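Local coordinates for protein DNA-binding response regulator, merR family (Colwellia psychrerythraea, PDB 3CNB) that probably binds DNA as a response regulator, and is represented here by its signal receiver domain, predicted to be phosphorylated on an aspartate, at residues I14-E19 / M63-D68; N30-A35 / K122-L127; N84-A89 / G106-F111. All coordinates share one frame; numbering follows the deposited sequence.

In the fold
All three interactions belong to one receiver domain, a five-stranded parallel sheet with helices on both faces. Interaction 1 lies just ahead of helix 18-31 and interaction 2 at its end; their centres are about 22 Å apart. Interaction 1 joins two loops after strands 10-14 and 57-61, next to the predicted phosphorylation site. Interaction 3 pairs strand 86-91 with the outermost strand 109-112, and its centre is about 16 Å from that of interaction 1. Interactions 2 and 3 touch through Leu-127, with centres about 14 Å apart. Along the chain interactions 1 and 2 interleave, and interaction 3 is nested inside interaction 2. Early and late parts of the domain are thereby tied into one unit.

Interaction 1 (I14-E19 / M63-D68); sequences IEDDKE and MMVGMD
Asp-16 meets the backbone of the loop after strand 57-61. Asp-16 OD2 accepts a nearly straight bond from Val-65 N at 3.1 Å, with the N-H coming from 34° above the carboxylate plane. Water 1 donates both to this OD2 and to Val-65 O at 2.6 Å. The first torsion of Asp-16 (chi1 54°) packs CG in between N and C of its own backbone, which turns the carboxylate to the loop. The Met-64 chain, bent at its last torsion, brings CE to 3.5 Å from Asp-16 N, a buried N-H with no partner in the model. Ile-14 CG2 lies 3.7 Å from Met-67 CE and also touches the Met-64 methyl. An alanine in place of Asp-16 would remove the carboxylate, and the loop would probably lose the bond from Val-65 N and the water link. In the second shell, Glu-15 OE1 takes Asp-17 N on its anti lone pair, and Asp-17 is the N-cap of helix 18-31. Glu-15 OE2 pairs with Lys-113, while OE1 lies near Asp-61, consistent with the acidic pocket of receiver domains. Pro-43 of helix 43-52 packs on Met-64 and Met-67, Ala-46 on Ile-14, and Leu-60 of strand 57-61 on Ile-14 and Met-67.

Interaction 2 (N30-A35 / K122-L127); sequences NLFPYA and KTIKQL
This is apolar packing between the C-terminal end of helix 18-31, with the residue that follows it, and one side of helix 117-129. No hydrogen bond crosses it. Two side chains from each segment do the work. Ile-124 is the buried member and Lys-125 the exposed one. The first torsion of Ile-124 (chi1 -166°) turns CG1 anti to the backbone N and leaves CG2 wedged beside both N and C of its own backbone. That CG2 methyl meets both Leu-31 and Phe-32. Leu-31 CD1 lies 3.7 Å from Ile-124 CG2, and the two chains run antiparallel alongside each other. Phe-32 CE1 comes to 4.0 Å from Ile-124 CG2, and the methyl sits at the ring edge, near the ring plane. In the CheY-like receiver fold the first and last helices lie on the same face of the parallel sheet, and here their side chains meet directly. Leu-127 continues this packing inward, onto Ile-86 and Ile-88 of strand 86-91. Lys-125 contributes its aliphatic part. Lys-125 CD lies 3.7 Å from Leu-31 CD2. Lys-125 CG is 4.1 Å from Phe-32 CZ and approaches the ring obliquely. The lysine chain bends at chi2 and again at chi3, and NZ makes a long, weak ion pair with Glu-121. Phe-32 also stacks edge-to-face with Phe-9. Phe-32 is the first residue to leave the helix, and it opens a type I turn closed by Ala-35 N to Phe-32 O at 3.1 Å, which leads to strand 36-40.

Interaction 3 (N84-A89 / G106-F111); sequences NIIVIA and GAETCF
Ala-89 CB lies 3.9 Å from Cys-110 SG and also faces Ala-107 CB, making a compact apolar centre on one face of the sheet, where strand 86-91 meets the 107-110 segment. Strands 86-91 and 109-112 are the arms of a beta-alpha-beta crossover through helix 96-104, the last such unit of the receiver domain. Ile-102 of that helix covers Ala-89, Ala-107 and Cys-110. Val-87 CG1 extends this layer, 4.0 Å from Ala-107 CB, and helix 69-77 packs on both residues. On the other face, Ile-88 CG2, anti to its backbone N, rests 3.6 Å from Phe-111 CD2. The isoleucine and the ring run alongside in the same direction, but the methyl meets the ring obliquely. Leu-127 and Leu-119 of helix 117-129 pack on Ile-88 and Phe-111 respectively. The backbone of Ala-89 holds the strands in register by bonds to the residues flanking Cys-110. Ala-89 N gives a bent bond (144°) to Thr-109 O at 3.1 Å. Ala-89 O accepts Phe-111 N at 2.9 Å, with the donor 35° out of the carbonyl plane. Glu-108 N meets Val-87 O at 2.8 Å, nearly along the C=O axis. Gly-106 ends helix 96-104 in a Schellman motif with positive phi. Water 2 closes the polar edge: it accepts from Val-87 N at 3.0 Å and donates to Gly-106 O and, at 2.6 Å, to Glu-108 OE2.

Interaction 1 (I14-E19 / M63-D68)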
loop_
_atom_site.group_PDB
_atom_site.type_symbol
_atom_site.label_atom_id
_atom_site.label_comp_id
_atom_site.label_asym_id
_atom_site.label_seq_id
_atom_site.Cartn_x
_atom_site.Cartn_y
_atom_site.Cartn_z
ATOM N N ILE A 14 4.836 -2.482 0.077
ATOM C CA ILE A 14 5.938 -2.018 -0.710
ATOM C C ILE A 14 6.665 -0.881 -0.029
ATOM O O ILE A 14 6.191 0.207 0.011
ATOM C CB ILE A 14 5.473 -1.599 -2.073
ATOM C CG1 ILE A 14 4.920 -2.784 -2.840
ATOM C CG2 ILE A 14 6.551 -0.969 -2.809
ATOM C CD1 ILE A 14 4.032 -2.477 -3.918
ATOM N N GLU A 15 7.846 -1.157 0.483
ATOM C CA GLU A 15 8.548 -0.269 1.387
ATOM C C GLU A 15 10.033 -0.617 1.587
ATOM O O GLU A 15 10.334 -1.657 2.059
ATOM C CB GLU A 15 7.829 -0.299 2.719
ATOM C CG GLU A 15 8.439 0.468 3.835
ATOM C CD GLU A 15 8.493 1.920 3.575
ATOM O OE1 GLU A 15 9.576 2.429 3.432
ATOM O OE2 GLU A 15 7.481 2.552 3.480
ATOM N N ASP A 16 10.953 0.272 1.265
ATOM C CA ASP A 16 12.367 -0.029 1.446
ATOM C C ASP A 16 12.964 0.213 2.803
ATOM O O ASP A 16 14.026 -0.255 3.074
ATOM C CB ASP A 16 13.288 0.464 0.321
ATOM C CG ASP A 16 13.139 1.912 0.036
ATOM O OD1 ASP A 16 12.366 2.534 0.737
ATOM O OD2 ASP A 16 13.763 2.437 -0.862
ATOM N N ASP A 17 12.255 0.931 3.658
ATOM C CA ASP A 17 12.663 1.123 5.050
ATOM C C ASP A 17 12.301 -0.135 5.834
ATOM O O ASP A 17 11.130 -0.386 6.106
ATOM C CB ASP A 17 11.982 2.366 5.626
ATOM C CG ASP A 17 12.496 2.763 7.009
ATOM O OD1 ASP A 17 13.069 1.937 7.748
ATOM O OD2 ASP A 17 12.292 3.940 7.366
ATOM N N LYS A 18 13.322 -0.902 6.212
ATOM C CA LYS A 18 13.165 -2.189 6.883
ATOM C C LYS A 18 12.479 -2.116 8.250
ATOM O O LYS A 18 11.575 -2.903 8.524
ATOM C CB LYS A 18 14.528 -2.861 7.043
ATOM C CG LYS A 18 14.552 -4.346 6.740
ATOM C CD LYS A 18 14.145 -5.209 7.920
ATOM C CE LYS A 18 14.431 -6.679 7.629
ATOM N NZ LYS A 18 13.906 -7.577 8.688
ATOM N N GLU A 19 12.925 -1.190 9.099
ATOM C CA GLU A 19 12.393 -1.046 10.454
ATOM C C GLU A 19 10.917 -0.671 10.426
ATOM O O GLU A 19 10.117 -1.230 11.177
ATOM C CB GLU A 19 13.173 0.020 11.222
ATOM C CG GLU A 19 14.430 -0.478 11.927
ATOM C CD GLU A 19 14.955 0.542 12.943
ATOM O OE1 GLU A 19 16.183 0.789 12.966
ATOM O OE2 GLU A 19 14.133 1.106 13.711
ATOM N N MET A 63 8.114 6.779 -2.065
ATOM C CA MET A 63 9.470 7.299 -2.006
ATOM C C MET A 63 10.471 6.167 -1.962
ATOM O O MET A 63 11.619 6.364 -1.545
ATOM C CB MET A 63 9.639 8.233 -0.808
ATOM C CG MET A 63 8.831 9.523 -0.916
ATOM S SD MET A 63 9.496 10.846 0.065
ATOM C CE MET A 63 9.913 9.972 1.581
ATOM N N MET A 64 10.026 4.983 -2.398
ATOM C CA MET A 64 10.918 3.843 -2.587
ATOM C C MET A 64 11.905 4.266 -3.679
ATOM O O MET A 64 11.506 4.836 -4.703
ATOM C CB MET A 64 10.156 2.548 -2.941
ATOM C CG MET A 64 11.061 1.405 -3.408
ATOM S SD MET A 64 10.340 -0.218 -3.674
ATOM C CE MET A 64 10.320 -0.751 -1.984
ATOM N N VAL A 65 13.189 4.056 -3.398
ATOM C CA VAL A 65 14.278 4.471 -4.278
ATOM C C VAL A 65 14.289 3.562 -5.503
ATOM O O VAL A 65 14.286 2.337 -5.371
ATOM C CB VAL A 65 15.645 4.422 -3.528
ATOM C CG1 VAL A 65 16.818 4.757 -4.451
ATOM C CG2 VAL A 65 15.629 5.369 -2.333
ATOM N N GLY A 66 14.263 4.163 -6.690
ATOM C CA GLY A 66 14.346 3.386 -7.931
ATOM C C GLY A 66 13.026 2.853 -8.474
ATOM O O GLY A 66 13.019 1.942 -9.308
ATOM N N MET A 67 11.911 3.398 -7.989
ATOM C CA MET A 67 10.607 3.142 -8.604
ATOM C C MET A 67 9.697 4.356 -8.524
ATOM O O MET A 67 9.750 5.132 -7.574
ATOM C CB MET A 67 9.923 1.865 -8.072
ATOM C CG MET A 67 9.247 1.942 -6.717
ATOM S SD MET A 67 7.887 0.726 -6.525
ATOM C CE MET A 67 7.017 1.696 -5.292
ATOM N N ASP A 68 8.866 4.509 -9.544
ATOM C CA ASP A 68 7.925 5.598 -9.612
ATOM C C ASP A 68 6.604 5.063 -9.050
ATOM O O ASP A 68 5.909 4.339 -9.739
ATOM C CB ASP A 68 7.793 6.001 -11.079
ATOM C CG ASP A 68 6.887 7.204 -11.304
ATOM O OD1 ASP A 68 7.010 7.821 -12.384
ATOM O OD2 ASP A 68 6.044 7.533 -10.450
HETATM O O HOH W 1 14.601 0.729 -3.393
#

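Interaction 2 (N30-A35 / K122-L127)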
loop_
_atom_site.group_PDB
_atom_site.type_symbol
_atom_site.label_atom_id
_atom_site.label_comp_id
_atom_site.label_asym_id
_atom_site.label_seq_id
_atom_site.Cartn_x
_atom_site.Cartn_y
_atom_site.Cartn_z
ATOM N N ASN A 30 -1.327 -7.720 13.997
ATOM C CA ASN A 30 -2.124 -7.476 15.210
ATOM C C ASN A 30 -3.588 -7.240 14.845
ATOM O O ASN A 30 -4.472 -7.831 15.434
ATOM C CB ASN A 30 -1.598 -6.262 15.993
ATOM C CG ASN A 30 -0.223 -6.492 16.599
ATOM O OD1 ASN A 30 0.292 -7.604 16.583
ATOM N ND2 ASN A 30 0.394 -5.419 17.116
ATOM N N LEU A 31 -3.815 -6.373 13.858
ATOM C CA LEU A 31 -5.153 -5.987 13.399
ATOM C C LEU A 31 -5.888 -7.131 12.706
ATOM O O LEU A 31 -7.090 -7.295 12.882
ATOM C CB LEU A 31 -5.031 -4.823 12.406
ATOM C CG LEU A 31 -5.852 -3.548 12.574
ATOM C CD1 LEU A 31 -5.759 -2.755 11.287
ATOM C CD2 LEU A 31 -7.309 -3.823 12.941
ATOM N N PHE A 32 -5.174 -7.907 11.898
ATOM C CA PHE A 32 -5.801 -8.992 11.148
ATOM C C PHE A 32 -5.011 -10.274 11.373
ATOM O O PHE A 32 -4.154 -10.593 10.549
ATOM C CB PHE A 32 -5.819 -8.685 9.637
ATOM C CG PHE A 32 -6.491 -7.386 9.262
ATOM C CD1 PHE A 32 -5.735 -6.304 8.810
ATOM C CD2 PHE A 32 -7.877 -7.260 9.302
ATOM C CE1 PHE A 32 -6.339 -5.099 8.449
ATOM C CE2 PHE A 32 -8.501 -6.050 8.939
ATOM C CZ PHE A 32 -7.730 -4.969 8.510
ATOM N N PRO A 33 -5.303 -11.025 12.467
ATOM C CA PRO A 33 -4.544 -12.227 12.855
ATOM C C PRO A 33 -4.592 -13.373 11.831
ATOM O O PRO A 33 -3.758 -14.276 11.891
ATOM C CB PRO A 33 -5.226 -12.674 14.158
ATOM C CG PRO A 33 -5.951 -11.491 14.648
ATOM C CD PRO A 33 -6.406 -10.777 13.409
ATOM N N TYR A 34 -5.540 -13.325 10.900
ATOM C CA TYR A 34 -5.665 -14.351 9.858
ATOM C C TYR A 34 -5.227 -13.899 8.451
ATOM O O TYR A 34 -5.294 -14.684 7.510
ATOM C CB TYR A 34 -7.095 -14.924 9.831
ATOM C CG TYR A 34 -7.502 -15.559 11.140
ATOM C CD1 TYR A 34 -7.064 -16.838 11.478
ATOM C CD2 TYR A 34 -8.301 -14.870 12.052
ATOM C CE1 TYR A 34 -7.419 -17.422 12.688
ATOM C CE2 TYR A 34 -8.663 -15.445 13.270
ATOM C CZ TYR A 34 -8.220 -16.720 13.580
ATOM O OH TYR A 34 -8.571 -17.294 14.782
ATOM N N ALA A 35 -4.787 -12.649 8.303
ATOM C CA ALA A 35 -4.278 -12.184 7.008
ATOM C C ALA A 35 -2.864 -12.690 6.757
ATOM O O ALA A 35 -2.109 -12.912 7.698
ATOM C CB ALA A 35 -4.293 -10.681 6.934
ATOM N N LYS A 122 -8.710 2.583 11.428
ATOM C CA LYS A 122 -10.096 2.826 10.994
ATOM C C LYS A 122 -10.236 2.662 9.490
ATOM O O LYS A 122 -11.152 1.987 9.017
ATOM C CB LYS A 122 -10.481 4.266 11.332
ATOM C CG LYS A 122 -11.957 4.604 11.168
ATOM C CD LYS A 122 -12.583 4.751 12.532
ATOM C CE LYS A 122 -13.935 5.406 12.473
ATOM N NZ LYS A 122 -14.287 5.855 13.839
ATOM N N THR A 123 -9.318 3.303 8.758
ATOM C CA THR A 123 -9.340 3.389 7.297
ATOM C C THR A 123 -9.252 2.030 6.642
ATOM O O THR A 123 -10.141 1.664 5.886
ATOM C CB THR A 123 -8.217 4.302 6.767
ATOM O OG1 THR A 123 -8.361 5.601 7.342
ATOM C CG2 THR A 123 -8.281 4.437 5.257
ATOM N N ILE A 124 -8.213 1.261 6.962
ATOM C CA ILE A 124 -8.037 -0.049 6.326
ATOM C C ILE A 124 -9.172 -1.022 6.635
ATOM O O ILE A 124 -9.587 -1.766 5.754
ATOM C CB ILE A 124 -6.623 -0.693 6.593
ATOM C CG1 ILE A 124 -6.377 -1.875 5.641
ATOM C CG2 ILE A 124 -6.465 -1.137 8.058
ATOM C CD1 ILE A 124 -4.920 -2.368 5.620
ATOM N N LYS A 125 -9.681 -1.008 7.868
ATOM C CA LYS A 125 -10.834 -1.841 8.229
ATOM C C LYS A 125 -12.075 -1.476 7.395
ATOM O O LYS A 125 -12.744 -2.345 6.841
ATOM C CB LYS A 125 -11.133 -1.709 9.722
ATOM C CG LYS A 125 -10.111 -2.371 10.627
ATOM C CD LYS A 125 -10.777 -2.968 11.853
ATOM C CE LYS A 125 -11.078 -1.934 12.918
ATOM N NZ LYS A 125 -11.761 -2.555 14.086
ATOM N N GLN A 126 -12.367 -0.182 7.317
ATOM C CA GLN A 126 -13.443 0.310 6.465
ATOM C C GLN A 126 -13.296 -0.203 5.037
ATOM O O GLN A 126 -14.198 -0.848 4.502
ATOM C CB GLN A 126 -13.477 1.839 6.474
ATOM C CG GLN A 126 -14.784 2.435 5.977
ATOM C CD GLN A 126 -14.648 3.084 4.614
ATOM O OE1 GLN A 126 -13.715 3.848 4.367
ATOM N NE2 GLN A 126 -15.582 2.782 3.719
ATOM N N LEU A 127 -12.153 0.087 4.425
ATOM C CA LEU A 127 -11.911 -0.278 3.018
ATOM C C LEU A 127 -12.044 -1.769 2.734
ATOM O O LEU A 127 -12.542 -2.148 1.677
ATOM C CB LEU A 127 -10.554 0.251 2.521
ATOM C CG LEU A 127 -10.456 1.773 2.399
ATOM C CD1 LEU A 127 -9.004 2.221 2.287
ATOM C CD2 LEU A 127 -11.292 2.323 1.227
#

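Interaction 3 (N84-A89 / G106-F111)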
loop_
_atom_site.group_PDB
_atom_site.type_symbol
_atom_site.label_atom_id
_atom_site.label_comp_id
_atom_site.label_asym_id
_atom_site.label_seq_id
_atom_site.Cartn_x
_atom_site.Cartn_y
_atom_site.Cartn_z
ATOM N N ASN A 84 -8.993 -4.390 -8.809
ATOM C CA ASN A 84 -9.738 -4.433 -7.540
ATOM C C ASN A 84 -8.920 -4.403 -6.247
ATOM O O ASN A 84 -9.493 -4.369 -5.142
ATOM C CB ASN A 84 -10.703 -5.622 -7.540
ATOM C CG ASN A 84 -11.843 -5.420 -8.506
ATOM O OD1 ASN A 84 -12.460 -4.355 -8.534
ATOM N ND2 ASN A 84 -12.114 -6.423 -9.322
ATOM N N ILE A 85 -7.593 -4.415 -6.377
ATOM C CA ILE A 85 -6.694 -4.282 -5.230
ATOM C C ILE A 85 -6.906 -2.906 -4.586
ATOM O O ILE A 85 -6.967 -1.890 -5.289
ATOM C CB ILE A 85 -5.198 -4.445 -5.664
ATOM C CG1 ILE A 85 -4.926 -5.856 -6.196
ATOM C CG2 ILE A 85 -4.255 -4.140 -4.517
ATOM C CD1 ILE A 85 -3.428 -6.141 -6.508
ATOM N N ILE A 86 -7.053 -2.879 -3.262
ATOM C CA ILE A 86 -7.172 -1.613 -2.533
ATOM C C ILE A 86 -5.773 -1.062 -2.313
ATOM O O ILE A 86 -4.965 -1.673 -1.611
ATOM C CB ILE A 86 -7.848 -1.784 -1.147
ATOM C CG1 ILE A 86 -9.265 -2.346 -1.277
ATOM C CG2 ILE A 86 -7.823 -0.453 -0.341
ATOM C CD1 ILE A 86 -9.645 -3.226 -0.058
ATOM N N VAL A 87 -5.495 0.083 -2.931
ATOM C CA VAL A 87 -4.195 0.700 -2.858
ATOM C C VAL A 87 -4.200 1.875 -1.873
ATOM O O VAL A 87 -4.929 2.848 -2.050
ATOM C CB VAL A 87 -3.701 1.184 -4.256
ATOM C CG1 VAL A 87 -2.424 1.994 -4.118
ATOM C CG2 VAL A 87 -3.477 -0.012 -5.203
ATOM N N ILE A 88 -3.355 1.779 -0.853
ATOM C CA ILE A 88 -3.171 2.869 0.089
ATOM C C ILE A 88 -1.755 3.410 -0.045
ATOM O O ILE A 88 -0.792 2.726 0.292
ATOM C CB ILE A 88 -3.478 2.396 1.545
ATOM C CG1 ILE A 88 -4.956 1.969 1.650
ATOM C CG2 ILE A 88 -3.204 3.504 2.555
ATOM C CD1 ILE A 88 -5.305 1.260 2.915
ATOM N N ALA A 89 -1.626 4.642 -0.532
ATOM C CA ALA A 89 -0.315 5.276 -0.633
ATOM C C ALA A 89 0.210 5.786 0.715
ATOM O O ALA A 89 -0.557 6.155 1.595
ATOM C CB ALA A 89 -0.341 6.411 -1.654
ATOM N N GLY A 106 -5.768 6.227 -8.741
ATOM C CA GLY A 106 -6.459 5.057 -8.222
ATOM C C GLY A 106 -6.262 4.659 -6.757
ATOM O O GLY A 106 -6.979 3.795 -6.265
ATOM N N ALA A 107 -5.306 5.265 -6.059
ATOM C CA ALA A 107 -5.140 5.059 -4.607
ATOM C C ALA A 107 -6.379 5.565 -3.835
ATOM O O ALA A 107 -6.975 6.559 -4.235
ATOM C CB ALA A 107 -3.893 5.765 -4.111
ATOM N N GLU A 108 -6.756 4.894 -2.743
ATOM C CA GLU A 108 -7.935 5.324 -1.947
ATOM C C GLU A 108 -7.642 6.621 -1.226
ATOM O O GLU A 108 -8.523 7.469 -1.018
ATOM C CB GLU A 108 -8.334 4.270 -0.899
ATOM C CG GLU A 108 -8.737 2.941 -1.462
ATOM C CD GLU A 108 -9.862 3.038 -2.445
ATOM O OE1 GLU A 108 -10.795 3.852 -2.225
ATOM O OE2 GLU A 108 -9.816 2.288 -3.439
ATOM N N THR A 109 -6.383 6.748 -0.833
ATOM C CA THR A 109 -5.926 7.830 -0.000
ATOM C C THR A 109 -4.413 7.763 0.121
ATOM O O THR A 109 -3.776 6.825 -0.367
ATOM C CB THR A 109 -6.591 7.772 1.403
ATOM O OG1 THR A 109 -6.279 8.971 2.123
ATOM C CG2 THR A 109 -6.163 6.517 2.183
ATOM N N CYS A 110 -3.844 8.773 0.765
ATOM C CA CYS A 110 -2.425 8.841 0.939
ATOM C C CYS A 110 -2.106 9.287 2.365
ATOM O O CYS A 110 -2.634 10.283 2.837
ATOM C CB CYS A 110 -1.809 9.770 -0.107
ATOM S SG CYS A 110 -0.013 9.911 -0.033
ATOM N N PHE A 111 -1.258 8.518 3.039
ATOM C CA PHE A 111 -0.835 8.807 4.393
ATOM C C PHE A 111 0.518 9.488 4.400
ATOM O O PHE A 111 1.438 9.047 3.717
ATOM C CB PHE A 111 -0.742 7.510 5.197
ATOM C CG PHE A 111 -2.066 7.009 5.693
ATOM C CD1 PHE A 111 -2.467 7.276 6.997
ATOM C CD2 PHE A 111 -2.916 6.277 4.862
ATOM C CE1 PHE A 111 -3.691 6.822 7.472
ATOM C CE2 PHE A 111 -4.128 5.812 5.319
ATOM C CZ PHE A 111 -4.525 6.095 6.636
HETATM O O HOH W 2 -7.519 1.630 -4.582
#